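Local coordinates for fatty Acid Kinase (Fak) B3 protein (Streptococcus pneumoniae, PDB 6CNG) that binds linoleic acid and probably other long-chain fatty acids, and as a DegV-family protein may serve in lipid transport or fatty acid metabolism, at residues D32-P37 with D61-D66; T73-A78 with A289-L294. One frame throughout, in Å; residues are numbered along the deposited sequence.

Contact 1 (D32-P37 with D61-D66); sequences DYRQLP and DDASLD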
loop_
_atom_site.group_PDB
_atom_site.type_symbol
_atom_site.label_atom_id
_atom_site.label_comp_id
_atom_site.label_asym_id
_atom_site.label_seq_id
_atom_site.Cartn_x
_atom_site.Cartn_y
_atom_site.Cartn_z
ATOM N N ASP A 32 -0.289 -1.632 -4.982
ATOM C CA ASP A 32 0.543 -1.449 -6.153
ATOM C C ASP A 32 0.187 -2.361 -7.310
ATOM O O ASP A 32 0.686 -2.127 -8.409
ATOM C CB ASP A 32 2.001 -1.661 -5.749
ATOM C CG ASP A 32 2.394 -0.794 -4.568
ATOM O OD1 ASP A 32 2.361 0.430 -4.690
ATOM O OD2 ASP A 32 2.683 -1.349 -3.511
ATOM N N TYR A 33 -0.649 -3.377 -7.096
ATOM C CA TYR A 33 -1.070 -4.273 -8.164
ATOM C C TYR A 33 -2.026 -3.563 -9.117
ATOM O O TYR A 33 -2.992 -2.930 -8.687
ATOM C CB TYR A 33 -1.792 -5.491 -7.570
ATOM C CG TYR A 33 -0.920 -6.489 -6.850
ATOM C CD1 TYR A 33 0.260 -6.941 -7.399
ATOM C CD2 TYR A 33 -1.284 -6.976 -5.618
ATOM C CE1 TYR A 33 1.046 -7.857 -6.731
ATOM C CE2 TYR A 33 -0.514 -7.883 -4.947
ATOM C CZ TYR A 33 0.648 -8.327 -5.500
ATOM O OH TYR A 33 1.406 -9.244 -4.790
ATOM N N ARG A 34 -1.775 -3.701 -10.420
ATOM C CA ARG A 34 -2.815 -3.452 -11.414
ATOM C C ARG A 34 -3.494 -4.747 -11.838
ATOM O O ARG A 34 -4.691 -4.751 -12.145
ATOM C CB ARG A 34 -2.247 -2.740 -12.651
ATOM C CG ARG A 34 -1.167 -1.660 -12.414
ATOM C CD ARG A 34 -1.709 -0.466 -11.684
ATOM N NE ARG A 34 -0.965 0.744 -12.012
ATOM C CZ ARG A 34 -1.256 1.949 -11.534
ATOM N NH1 ARG A 34 -2.268 2.103 -10.696
ATOM N NH2 ARG A 34 -0.540 3.000 -11.898
ATOM N N GLN A 35 -2.739 -5.840 -11.814
ATOM C CA GLN A 35 -3.240 -7.178 -12.036
ATOM C C GLN A 35 -2.787 -8.018 -10.861
ATOM O O GLN A 35 -1.640 -7.915 -10.441
ATOM C CB GLN A 35 -2.626 -7.803 -13.304
ATOM C CG GLN A 35 -2.904 -7.063 -14.613
ATOM C CD GLN A 35 -2.148 -7.628 -15.803
ATOM O OE1 GLN A 35 -2.748 -8.048 -16.786
ATOM N NE2 GLN A 35 -0.835 -7.628 -15.725
ATOM N N LEU A 36 -3.668 -8.880 -10.376
ATOM C CA LEU A 36 -3.350 -9.755 -9.258
ATOM C C LEU A 36 -2.708 -11.004 -9.804
ATOM O O LEU A 36 -3.316 -11.671 -10.633
ATOM C CB LEU A 36 -4.625 -10.137 -8.544
ATOM C CG LEU A 36 -4.476 -10.801 -7.180
ATOM C CD1 LEU A 36 -3.539 -10.058 -6.279
ATOM C CD2 LEU A 36 -5.838 -10.850 -6.579
ATOM N N PRO A 37 -1.480 -11.334 -9.426
ATOM C CA PRO A 37 -0.892 -12.565 -9.930
ATOM C C PRO A 37 -1.800 -13.756 -9.679
ATOM O O PRO A 37 -2.280 -13.981 -8.556
ATOM C CB PRO A 37 0.430 -12.660 -9.162
ATOM C CG PRO A 37 0.799 -11.294 -8.872
ATOM C CD PRO A 37 -0.508 -10.584 -8.617
ATOM N N ASP A 61 -5.101 7.510 -11.060
ATOM C CA ASP A 61 -4.108 6.480 -10.770
ATOM C C ASP A 61 -4.672 5.105 -11.093
ATOM O O ASP A 61 -4.896 4.266 -10.222
ATOM C CB ASP A 61 -3.670 6.560 -9.314
ATOM C CG ASP A 61 -2.453 5.664 -8.992
ATOM O OD1 ASP A 61 -1.746 5.206 -9.903
ATOM O OD2 ASP A 61 -2.201 5.430 -7.797
ATOM N N ASP A 62 -4.909 4.902 -12.377
ATOM C CA ASP A 62 -5.222 3.604 -12.939
ATOM C C ASP A 62 -4.047 3.171 -13.806
ATOM O O ASP A 62 -3.046 3.872 -13.937
ATOM C CB ASP A 62 -6.569 3.641 -13.654
ATOM C CG ASP A 62 -6.547 4.462 -14.879
ATOM O OD1 ASP A 62 -5.463 4.592 -15.469
ATOM O OD2 ASP A 62 -7.621 4.969 -15.262
ATOM N N ALA A 63 -4.167 1.991 -14.403
ATOM C CA ALA A 63 -3.035 1.433 -15.135
ATOM C C ALA A 63 -2.711 2.193 -16.419
ATOM O O ALA A 63 -1.622 1.994 -16.970
ATOM C CB ALA A 63 -3.289 -0.034 -15.460
ATOM N N SER A 64 -3.632 3.034 -16.904
ATOM C CA SER A 64 -3.359 3.959 -17.998
ATOM C C SER A 64 -2.335 5.035 -17.632
ATOM O O SER A 64 -1.724 5.625 -18.533
ATOM C CB SER A 64 -4.666 4.642 -18.423
ATOM O OG SER A 64 -5.777 3.746 -18.396
ATOM N N LEU A 65 -2.119 5.292 -16.342
ATOM C CA LEU A 65 -1.350 6.454 -15.934
ATOM C C LEU A 65 0.121 6.290 -16.282
ATOM O O LEU A 65 0.758 5.291 -15.922
ATOM C CB LEU A 65 -1.492 6.683 -14.430
ATOM C CG LEU A 65 -0.799 7.959 -13.913
ATOM C CD1 LEU A 65 -1.469 9.209 -14.493
ATOM C CD2 LEU A 65 -0.776 8.028 -12.433
ATOM N N ASP A 66 0.667 7.292 -16.973
ATOM C CA ASP A 66 2.109 7.427 -17.117
ATOM C C ASP A 66 2.605 7.999 -15.804
ATOM O O ASP A 66 2.508 9.205 -15.562
ATOM C CB ASP A 66 2.460 8.368 -18.259
ATOM C CG ASP A 66 3.920 8.310 -18.627
ATOM O OD1 ASP A 66 4.727 7.739 -17.871
ATOM O OD2 ASP A 66 4.270 8.824 -19.706
HETATM O O HOH W 1 1.050 3.015 -14.788
#

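Contact 2 (T73-A78 with A289-L294); sequences TMYATA and AEEGGL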
loop_
_atom_site.group_PDB
_atom_site.type_symbol
_atom_site.label_atom_id
_atom_site.label_comp_id
_atom_site.label_asym_id
_atom_site.label_seq_id
_atom_site.Cartn_x
_atom_site.Cartn_y
_atom_site.Cartn_z
ATOM N N THR A 73 5.832 16.278 -13.863
ATOM C CA THR A 73 4.978 17.450 -13.798
ATOM C C THR A 73 4.862 17.950 -12.380
ATOM O O THR A 73 4.946 19.158 -12.138
ATOM C CB THR A 73 3.610 17.105 -14.360
ATOM O OG1 THR A 73 3.770 16.656 -15.703
ATOM C CG2 THR A 73 2.702 18.288 -14.350
ATOM N N MET A 74 4.714 17.034 -11.429
ATOM C CA MET A 74 4.585 17.429 -10.044
ATOM C C MET A 74 5.832 18.146 -9.584
ATOM O O MET A 74 5.765 19.194 -8.949
ATOM C CB MET A 74 4.314 16.166 -9.242
ATOM C CG MET A 74 4.173 16.340 -7.743
ATOM S SD MET A 74 5.722 16.289 -6.904
ATOM C CE MET A 74 6.303 14.670 -7.267
ATOM N N TYR A 75 6.987 17.605 -9.901
ATOM C CA TYR A 75 8.186 18.215 -9.397
ATOM C C TYR A 75 8.477 19.512 -10.104
ATOM O O TYR A 75 9.181 20.358 -9.558
ATOM C CB TYR A 75 9.330 17.257 -9.589
ATOM C CG TYR A 75 9.465 16.181 -8.528
ATOM C CD1 TYR A 75 9.718 16.507 -7.209
ATOM C CD2 TYR A 75 9.392 14.844 -8.860
ATOM C CE1 TYR A 75 9.886 15.523 -6.247
ATOM C CE2 TYR A 75 9.559 13.843 -7.893
ATOM C CZ TYR A 75 9.806 14.191 -6.601
ATOM O OH TYR A 75 9.966 13.209 -5.639
ATOM N N ALA A 76 7.965 19.685 -11.311
ATOM C CA ALA A 76 8.150 20.909 -12.076
ATOM C C ALA A 76 7.256 22.040 -11.614
ATOM O O ALA A 76 7.464 23.185 -12.015
ATOM C CB ALA A 76 7.812 20.640 -13.533
ATOM N N THR A 77 6.266 21.747 -10.806
ATOM C CA THR A 77 5.244 22.711 -10.476
ATOM C C THR A 77 5.543 23.207 -9.087
ATOM O O THR A 77 5.587 22.420 -8.147
ATOM C CB THR A 77 3.868 22.079 -10.542
ATOM O OG1 THR A 77 3.613 21.654 -11.885
ATOM C CG2 THR A 77 2.820 23.082 -10.137
ATOM N N ALA A 78 5.768 24.505 -8.976
ATOM C CA ALA A 78 6.082 25.084 -7.689
ATOM C C ALA A 78 4.888 25.006 -6.762
ATOM O O ALA A 78 5.048 24.772 -5.568
ATOM C CB ALA A 78 6.517 26.526 -7.885
ATOM N N ALA A 289 5.636 8.528 -1.481
ATOM C CA ALA A 289 6.937 8.005 -1.085
ATOM C C ALA A 289 8.071 8.734 -1.780
ATOM O O ALA A 289 9.181 8.803 -1.241
ATOM C CB ALA A 289 7.018 6.513 -1.391
ATOM N N GLU A 290 7.795 9.256 -2.978
ATOM C CA GLU A 290 8.705 10.084 -3.753
ATOM C C GLU A 290 9.920 9.322 -4.240
ATOM O O GLU A 290 10.050 8.116 -4.025
ATOM C CB GLU A 290 9.110 11.322 -2.952
ATOM C CG GLU A 290 7.912 12.207 -2.576
ATOM C CD GLU A 290 8.288 13.665 -2.358
ATOM O OE1 GLU A 290 8.929 14.274 -3.240
ATOM O OE2 GLU A 290 7.945 14.206 -1.299
ATOM N N GLU A 291 10.801 10.021 -4.922
ATOM C CA GLU A 291 11.885 9.349 -5.612
ATOM C C GLU A 291 12.852 8.747 -4.616
ATOM O O GLU A 291 13.238 9.381 -3.634
ATOM C CB GLU A 291 12.575 10.330 -6.537
ATOM C CG GLU A 291 11.658 10.845 -7.631
ATOM C CD GLU A 291 11.276 9.778 -8.606
ATOM O OE1 GLU A 291 10.244 9.947 -9.278
ATOM O OE2 GLU A 291 11.997 8.769 -8.704
ATOM N N GLY A 292 13.236 7.513 -4.889
ATOM C CA GLY A 292 14.059 6.737 -3.998
ATOM C C GLY A 292 13.302 6.059 -2.882
ATOM O O GLY A 292 13.930 5.436 -2.026
ATOM N N GLY A 293 11.984 6.168 -2.859
ATOM C CA GLY A 293 11.219 5.675 -1.742
ATOM C C GLY A 293 10.989 4.180 -1.799
ATOM O O GLY A 293 11.027 3.541 -2.849
ATOM N N LEU A 294 10.727 3.622 -0.620
ATOM C CA LEU A 294 10.460 2.204 -0.468
ATOM C C LEU A 294 9.376 1.999 0.568
ATOM O O LEU A 294 9.440 2.585 1.646
ATOM C CB LEU A 294 11.718 1.502 0.020
ATOM C CG LEU A 294 11.500 0.077 0.538
ATOM C CD1 LEU A 294 11.127 -0.870 -0.575
ATOM C CD2 LEU A 294 12.739 -0.396 1.235
#

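Contact 1 (D32-P37 with D61-D66)
R34 grips D61 end-on, bringing NH1 and NH2 to the single carboxylate oxygen OD1. The two distances are equal: R34 NH1 and R34 NH2 each stand 3.2 Å from D61 OD1, and both bonds are moderately bent, at 147° for NH1. The oxygen lies near the guanidinium plane, whereas the carboxylate plane is turned 75° from it. NH2 arrives nearly along the C-O axis of OD1 and NH1 from well above the carboxylate plane. The salt bridge links the loop that follows strand 23-28 to D61, the residue just before the type I turn D62-L65, through which strand 57-60 leads into helix 67-76; L65 N closes this turn on D62 O at 2.9 Å. D61 has further donors, G283 N on OD1 and L284 N and S29 OG on OD2, so its buried carboxylate is shared among R34, S29 and the start of helix 283-289. NH2 has a second acceptor in a water, 3.3 Å from R34 NH2, which donates in turn to L65 O at 2.6 Å. D62 O lies over one face of the guanidinium, too poorly angled for a bond to NH2. Bent at its second torsion (chi2 -66°), the R34 chain runs past A63, CB to CB 4.0 Å, to reach D61.

Contact 2 (T73-A78 with A289-L294)
The type II turn E290-G293, which connects helix 283-289 to strand 294-300, receives the phenol of Y75 from the last turn of helix 67-76. Y75 OH donates to the carboxylate of E290, 2.8 Å from OE1 and on the side of its anti lone pair. The same hydroxyl accepts a long, weak bond from the turn backbone, with E291 N 3.4 Å from Y75 OH and an N-H...O angle of 160°. The hydroxyl thus has both a side-chain acceptor and a main-chain donor. Y75 CE2 also packs against E291 CG at 3.7 Å; beyond CG the E291 chain bends (chi2 -67°), and its carboxylate binds N255 and R254. M74 CE, from the preceding residue of the helix, lies 3.3 Å above the plane of the Y75 ring, over its centre, a CH-pi contact. E290 has positive phi as it leaves the helix, and its other oxygen, OE2, is bound by N187 N. G293 N returns to E290 O at 3.0 Å, and G292 and G293 both face R254 in a G1 beta bulge. The neighbouring A289 belongs to the linoleic acid pocket. M74 and E290 both touch helix 186-190, while T73 and T77, around the C-terminal end of helix 67-76, touch V54 of strand 43-54.

From the N terminus, the chain leaves strand 23-28, supplies 32-37, runs through strands 43-54 and 57-60 and returns at 61-66, so contact 1 closes a short, strand-rich loop with 23 residues between its segments. Helix 67-76 follows at once and opens contact 2 near its end. That second loop spans 210 residues and closes only at 289-294, where the last strand begins. The two are in series, neither nesting nor crossing, with centres about 19 Å apart. Helices 67-76 and 283-289 nevertheless connect them, each with one end by either contact. Contact 1 ties two loops of the sheet containing strand 23-28; contact 2 ties helix 67-76 to the turn entering strand 294-300 of the other sheet.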